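Large adhesion protein (Lap) involved in biofilm formation (Marinobacter hydrocarbonoclasticus, PDB 6XI3) probably serves as the calcium-stiffened extender of a biofilm adhesin, its tandem Ig-like beta-sandwich repeats projecting the adhesive end away from the bacterial surface. Local coordinates at residues D52-P55 against N56-V59. Numbering follows the deposited sequence.
Sequences DVAP and NEQV
Ala54 and Glu57 close a tight turn through their backbones: Glu57 N donates to Ala54 O at 3.1 Å, with an N-H...O angle of 156°. Pro55 and Asn56 hold the two corners of this type II beta turn. The proline ring restricts phi at the first corner to the range the turn needs, and Asn56 takes the positive phi of 88° that the second corner requires. A further polar link follows at once, where the end of the Gln58 side chain comes back to the second corner and Gln58 NE2 donates to Asn56 O at 2.8 Å. That bond is clearly bent, the acceptor lying off the plane of the Gln58 amide, and the same NE2 also bonds to Thr76 OG1.

The turn belongs to the loop joining strand 43-51 to strand 58-64 in the first Ig-like beta-sandwich repeat of the fragment, far from the centre of the elongated chain. Backbone bonds from Asn56 and Glu57 to Val77 tie its second half to the residue just past the neighbouring strand 70-76.

The nonpolar contacts run from Glu57 back to Val53 and Ala54. Glu57 lays the aliphatic part of its side chain back toward the preceding residues. Glu57 CB meets Val53 CG1 at 4.0 Å, while Glu57 CG lies 3.8 Å from Ala54 CB. With CG beside its own backbone N (chi1 -67°), Glu57 also brings CG to 3.3 Å from Ala54 O, alongside the turn's hydrogen bond. Val53 reaches Glu57 through the methyl anti to its backbone N, and this buried valine also packs on Val77.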
ATOM      1  N   ASP A  52      28.353 -40.700 -60.984  1.00 25.94           N
ATOM      2  CA  ASP A  52      27.948 -40.458 -62.386  1.00 31.29           C
ATOM      3  C   ASP A  52      27.810 -38.962 -62.621  1.00 30.75           C
ATOM      4  O   ASP A  52      27.049 -38.610 -63.530  1.00 27.32           O
ATOM      5  CB  ASP A  52      26.589 -41.077 -62.723  1.00 37.89           C
ATOM      6  CG  ASP A  52      26.640 -42.583 -62.811  1.00 51.66           C
ATOM      7  OD1 ASP A  52      27.764 -43.132 -62.825  1.00 58.93           O
ATOM      8  OD2 ASP A  52      25.552 -43.201 -62.849  1.00 65.50           O
ATOM      9  N   VAL A  53      28.505 -38.138 -61.840  1.00 24.68           N
ATOM     10  CA  VAL A  53      28.727 -36.703 -62.171  1.00 26.07           C
ATOM     11  C   VAL A  53      30.166 -36.577 -62.672  1.00 25.73           C
ATOM     12  O   VAL A  53      31.084 -37.135 -62.016  1.00 27.54           O
ATOM     13  CB  VAL A  53      28.456 -35.785 -60.964  1.00 27.48           C
ATOM     14  CG1 VAL A  53      28.737 -34.331 -61.293  1.00 28.54           C
ATOM     15  CG2 VAL A  53      27.039 -35.955 -60.409  1.00 26.86           C
ATOM     16  N   ALA A  54      30.370 -35.882 -63.790  1.00 22.93           N
ATOM     17  CA  ALA A  54      31.708 -35.705 -64.402  1.00 25.74           C
ATOM     18  C   ALA A  54      32.570 -34.863 -63.472  1.00 24.64           C
ATOM     19  O   ALA A  54      32.130 -33.813 -62.983  1.00 23.09           O
ATOM     20  CB  ALA A  54      31.645 -35.063 -65.758  1.00 25.27           C
ATOM     21  N   PRO A  55      33.832 -35.279 -63.242  1.00 24.74           N
ATOM     22  CA  PRO A  55      34.789 -34.402 -62.570  1.00 26.43           C
ATOM     23  C   PRO A  55      34.854 -33.069 -63.340  1.00 25.87           C
ATOM     24  O   PRO A  55      34.745 -33.085 -64.551  1.00 23.17           O
ATOM     25  CB  PRO A  55      36.095 -35.201 -62.604  1.00 27.62           C
ATOM     26  CG  PRO A  55      35.681 -36.645 -62.807  1.00 26.80           C
ATOM     27  CD  PRO A  55      34.422 -36.576 -63.640  1.00 27.07           C
ATOM     28  N   ASN A  56      34.936 -31.960 -62.598  1.00 22.70           N
ATOM     29  CA  ASN A  56      35.035 -30.566 -63.091  1.00 24.27           C
ATOM     30  C   ASN A  56      33.645 -29.964 -63.320  1.00 23.98           C
ATOM     31  O   ASN A  56      33.570 -28.757 -63.672  1.00 25.60           O
ATOM     32  CB  ASN A  56      36.009 -30.485 -64.279  1.00 26.14           C
ATOM     33  CG  ASN A  56      37.408 -30.919 -63.863  1.00 26.35           C
ATOM     34  OD1 ASN A  56      37.861 -30.568 -62.771  1.00 30.08           O
ATOM     35  ND2 ASN A  56      38.103 -31.671 -64.709  1.00 23.31           N
ATOM     36  N   GLU A  57      32.579 -30.717 -63.058  1.00 23.97           N
ATOM     37  CA  GLU A  57      31.217 -30.138 -62.973  1.00 26.86           C
ATOM     38  C   GLU A  57      31.083 -29.501 -61.581  1.00 25.92           C
ATOM     39  O   GLU A  57      31.962 -29.747 -60.732  1.00 21.22           O
ATOM     40  CB  GLU A  57      30.156 -31.192 -63.233  1.00 29.19           C
ATOM     41  CG  GLU A  57      30.198 -31.686 -64.674  1.00 36.88           C
ATOM     42  CD  GLU A  57      29.976 -30.602 -65.717  1.00 41.82           C
ATOM     43  OE1 GLU A  57      29.017 -29.844 -65.555  1.00 50.83           O
ATOM     44  OE2 GLU A  57      30.804 -30.472 -66.644  1.00 57.65           O
ATOM     45  N   GLN A  58      30.069 -28.675 -61.407  1.00 23.79           N
ATOM     46  CA  GLN A  58      29.849 -27.888 -60.176  1.00 25.48           C
ATOM     47  C   GLN A  58      28.648 -28.448 -59.407  1.00 26.34           C
ATOM     48  O   GLN A  58      27.695 -28.978 -60.044  1.00 22.51           O
ATOM     49  CB  GLN A  58      29.674 -26.407 -60.529  1.00 26.48           C
ATOM     50  CG  GLN A  58      31.010 -25.703 -60.733  1.00 27.30           C
ATOM     51  CD  GLN A  58      31.717 -26.165 -61.981  1.00 28.14           C
ATOM     52  OE1 GLN A  58      31.167 -26.004 -63.057  1.00 30.63           O
ATOM     53  NE2 GLN A  58      32.937 -26.701 -61.847  1.00 23.88           N
ATOM     54  N   VAL A  59      28.744 -28.348 -58.076  1.00 23.95           N
ATOM     55  CA  VAL A  59      27.628 -28.535 -57.122  1.00 23.11           C
ATOM     56  C   VAL A  59      27.207 -27.155 -56.640  1.00 24.29           C
ATOM     57  O   VAL A  59      28.049 -26.457 -56.092  1.00 24.36           O
ATOM     58  CB  VAL A  59      28.011 -29.419 -55.937  1.00 24.04           C
ATOM     59  CG1 VAL A  59      26.824 -29.606 -55.013  1.00 23.51           C
ATOM     60  CG2 VAL A  59      28.581 -30.752 -56.374  1.00 25.42           C
TER